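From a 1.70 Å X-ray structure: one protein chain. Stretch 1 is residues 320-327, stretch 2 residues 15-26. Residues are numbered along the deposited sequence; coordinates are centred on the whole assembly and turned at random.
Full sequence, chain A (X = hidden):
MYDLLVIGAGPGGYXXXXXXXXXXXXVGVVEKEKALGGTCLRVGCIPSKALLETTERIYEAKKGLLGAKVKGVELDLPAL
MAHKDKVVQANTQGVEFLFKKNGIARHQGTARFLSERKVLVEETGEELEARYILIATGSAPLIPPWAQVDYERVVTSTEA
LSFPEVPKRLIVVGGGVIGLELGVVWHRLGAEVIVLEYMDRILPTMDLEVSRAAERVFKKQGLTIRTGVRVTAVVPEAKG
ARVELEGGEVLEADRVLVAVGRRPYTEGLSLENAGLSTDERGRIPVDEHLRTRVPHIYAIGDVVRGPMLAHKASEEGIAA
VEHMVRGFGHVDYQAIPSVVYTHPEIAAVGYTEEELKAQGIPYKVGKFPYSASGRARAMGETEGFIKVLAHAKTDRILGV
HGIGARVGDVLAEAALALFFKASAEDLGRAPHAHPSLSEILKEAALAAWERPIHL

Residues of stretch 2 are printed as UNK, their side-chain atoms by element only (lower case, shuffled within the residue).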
# COMPACT_ATOMS: atom_id res chain seq x y z
N ALA A 320 15.24 -7.61 22.76
CA ALA A 320 16.07 -7.45 23.95
C ALA A 320 15.32 -7.87 25.20
O ALA A 320 15.83 -8.65 26.01
CB ALA A 320 16.53 -6.01 24.08
N VAL A 321 14.10 -7.37 25.36
CA VAL A 321 13.32 -7.63 26.58
C VAL A 321 12.78 -9.06 26.59
O VAL A 321 12.66 -9.67 27.64
CB VAL A 321 12.19 -6.59 26.82
CG1 VAL A 321 12.79 -5.18 26.94
CG2 VAL A 321 11.11 -6.64 25.76
N GLU A 322 12.48 -9.60 25.42
CA GLU A 322 12.11 -11.00 25.31
C GLU A 322 13.28 -11.92 25.68
O GLU A 322 13.08 -12.99 26.23
CB GLU A 322 11.57 -11.30 23.91
CG GLU A 322 10.16 -10.77 23.72
CD GLU A 322 9.53 -11.13 22.39
OE1 GLU A 322 8.32 -10.86 22.23
OE2 GLU A 322 10.24 -11.67 21.50
N HIS A 323 14.51 -11.49 25.39
CA HIS A 323 15.70 -12.26 25.78
C HIS A 323 15.91 -12.19 27.29
O HIS A 323 16.26 -13.18 27.91
CB HIS A 323 16.95 -11.76 25.07
CG HIS A 323 18.16 -12.59 25.34
ND1 HIS A 323 19.25 -12.11 26.04
CD2 HIS A 323 18.44 -13.87 25.03
CE1 HIS A 323 20.16 -13.06 26.12
NE2 HIS A 323 19.70 -14.14 25.51
N MET A 324 15.71 -11.01 27.86
CA MET A 324 15.81 -10.82 29.31
C MET A 324 14.93 -11.83 30.05
O MET A 324 15.38 -12.48 30.99
CB MET A 324 15.38 -9.40 29.71
CG MET A 324 16.33 -8.31 29.31
SD MET A 324 15.58 -6.70 29.50
CE MET A 324 16.64 -5.71 28.46
N VAL A 325 13.69 -11.97 29.62
CA VAL A 325 12.69 -12.77 30.35
C VAL A 325 12.75 -14.26 29.98
O VAL A 325 12.66 -15.11 30.86
CB VAL A 325 11.27 -12.20 30.13
CG1 VAL A 325 10.20 -13.09 30.78
CG2 VAL A 325 11.18 -10.77 30.67
N ARG A 326 12.90 -14.56 28.69
CA ARG A 326 12.77 -15.93 28.19
C ARG A 326 14.10 -16.59 27.79
O ARG A 326 14.15 -17.81 27.61
CB ARG A 326 11.82 -15.97 26.99
CG ARG A 326 10.42 -15.47 27.27
CD ARG A 326 9.64 -15.16 26.00
NE ARG A 326 8.22 -14.91 26.25
CZ ARG A 326 7.35 -14.53 25.31
NH1 ARG A 326 7.74 -14.36 24.05
NH2 ARG A 326 6.08 -14.32 25.64
N GLY A 327 15.15 -15.79 27.62
CA GLY A 327 16.46 -16.30 27.27
C GLY A 327 16.65 -16.52 25.78
O GLY A 327 17.67 -17.08 25.37
N UNK A 15 8.92 1.25 23.16
CA UNK A 15 8.32 -0.04 22.77
C UNK A 15 8.87 -1.19 23.61
O UNK A 15 8.12 -2.10 24.01
c UNK A 15 7.70 0.71 20.48
c UNK A 15 8.49 -0.31 21.27
c UNK A 15 8.04 -1.73 20.93
N UNK A 16 10.17 -1.16 23.90
CA UNK A 16 10.76 -2.15 24.79
C UNK A 16 10.04 -2.13 26.13
O UNK A 16 9.72 -3.19 26.69
c UNK A 16 12.22 -1.88 24.98
N UNK A 17 9.78 -0.93 26.65
CA UNK A 17 9.15 -0.77 27.96
C UNK A 17 7.76 -1.38 27.99
O UNK A 17 7.44 -2.12 28.92
c UNK A 17 9.12 0.70 28.38
N UNK A 18 6.95 -1.13 26.95
CA UNK A 18 5.59 -1.69 26.86
C UNK A 18 5.66 -3.22 26.75
O UNK A 18 4.94 -3.91 27.45
c UNK A 18 3.48 -1.83 25.46
c UNK A 18 4.55 0.41 25.87
c UNK A 18 4.80 -1.09 25.66
c UNK A 18 4.14 1.14 24.60
N UNK A 19 6.53 -3.74 25.89
CA UNK A 19 6.68 -5.19 25.77
C UNK A 19 7.13 -5.83 27.08
O UNK A 19 6.62 -6.90 27.46
n UNK A 19 4.37 -9.48 24.55
n UNK A 19 6.49 -9.05 23.71
n UNK A 19 5.72 -11.20 23.90
c UNK A 19 7.67 -5.54 24.66
c UNK A 19 6.41 -7.60 23.81
c UNK A 19 5.52 -9.90 24.05
c UNK A 19 7.72 -7.03 24.35
N UNK A 20 8.07 -5.19 27.76
CA UNK A 20 8.57 -5.67 29.05
C UNK A 20 7.44 -5.75 30.07
O UNK A 20 7.30 -6.76 30.79
c UNK A 20 9.70 -4.77 29.55
N UNK A 21 6.61 -4.71 30.12
CA UNK A 21 5.43 -4.71 30.98
C UNK A 21 4.50 -5.88 30.63
O UNK A 21 4.00 -6.55 31.53
c UNK A 21 4.68 -3.39 30.88
N UNK A 22 4.29 -6.11 29.34
CA UNK A 22 3.46 -7.23 28.88
C UNK A 22 4.02 -8.58 29.33
O UNK A 22 3.27 -9.53 29.55
c UNK A 22 2.31 -6.08 25.32
o UNK A 22 3.01 -6.82 24.62
c UNK A 22 3.32 -7.21 27.36
n UNK A 22 1.40 -5.25 24.82
c UNK A 22 2.47 -6.07 26.84
N UNK A 23 5.34 -8.66 29.47
CA UNK A 23 6.01 -9.89 29.89
C UNK A 23 6.02 -10.05 31.41
O UNK A 23 6.44 -11.09 31.92
c UNK A 23 7.44 -9.93 29.35
c UNK A 23 8.90 -9.67 27.31
c UNK A 23 7.11 -11.43 27.36
c UNK A 23 7.51 -10.04 27.82
N UNK A 24 5.56 -9.02 32.12
CA UNK A 24 5.41 -9.07 33.56
C UNK A 24 6.51 -8.38 34.34
O UNK A 24 6.60 -8.53 35.55
N UNK A 25 7.37 -7.63 33.65
CA UNK A 25 8.46 -6.90 34.28
C UNK A 25 7.96 -5.61 34.93
O UNK A 25 7.01 -4.98 34.44
s UNK A 25 11.58 -7.28 31.52
c UNK A 25 10.18 -7.76 32.56
c UNK A 25 9.55 -6.56 33.25
c UNK A 25 12.85 -7.22 32.77
N UNK A 26 8.61 -5.22 36.02
CA UNK A 26 8.40 -3.91 36.63
C UNK A 26 9.39 -2.99 35.96
O UNK A 26 10.59 -3.18 36.09
c UNK A 26 8.51 -2.61 38.81
n UNK A 26 9.41 -1.25 42.28
c UNK A 26 8.65 -3.95 38.14
c UNK A 26 8.62 -1.34 41.00
c UNK A 26 8.82 -2.69 40.31

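Position 15 carries three carbons, one bearing the other two, and is out of reach of stretch 1: a beta-branched valine, Val15, buried but outside the contact. Position 16 has a single carbon, so it is Ala16. The small side chain lets Val321 come close, with CG1 of Val321 3.9 Å from CB of Ala16 and 3.7 Å from its backbone O.

Position 17, again one carbon, points away and is Ala17. Position 18 has four carbons forked at the first, one arm two carbons long; this is Ile18, also buried and turned away from the contact.

Position 19 is the polar reader of the partner helix: three carbons, a nitrogen, then a carbon holding two more nitrogens, which spells a guanidinium and hence Arg19. Its NE and NH2 both donate to OE1 of Glu322, at 3.0 and 3.1 Å, a salt bridge made at the edge of the guanidinium, near its plane. The aliphatic part is used as well, CG of Arg19 lying 3.7 Å from CG2 of Val321.

Position 20 has one carbon, Ala20; its CB is 4.1 Å from CG1 of Val321, and here the backbones come near, CA to CA 5.7 Å between Val321 and Ala20. Position 21, one carbon and out of reach, is Ala21.

Position 22 shows three carbons, the last carrying an oxygen and a nitrogen. That amide is Gln22, whose OE1 accepts from NH1 of Arg19 at 3.0 Å, a second polar tie on the Arg19 side chain.

Position 23 has four carbons forked at the second: Leu23. Its CD1 is 4.1 Å from CG2 of Val321, while CD2 sits 3.5 Å from NH2 of Arg326, over one face of that guanidinium.

Position 24 has no side chain. Gly24, with positive phi, closes the helix in a Schellman motif, where a CB would be jammed against the preceding carbonyl.

Position 25 is unbranched, two carbons, sulfur, carbon: Met25, its SD 3.6 Å from CG2 of Val325. Position 26, four carbons in a row ending in nitrogen, is Lys26, exposed and beyond reach.

The rule is small against branched: alanines at 16 and 20 accept Val321, and the helix axes, crossing at -29°, approach to 9.3 Å. Leu23 and Met25 extend the apolar seam to Val325. Alongside, Glu322 offsets the charge of Arg19, whose NH2 lies just 3.6 Å from NH2 of Arg326.

Stretch 2 15-26: VAAIRAAQLGMK
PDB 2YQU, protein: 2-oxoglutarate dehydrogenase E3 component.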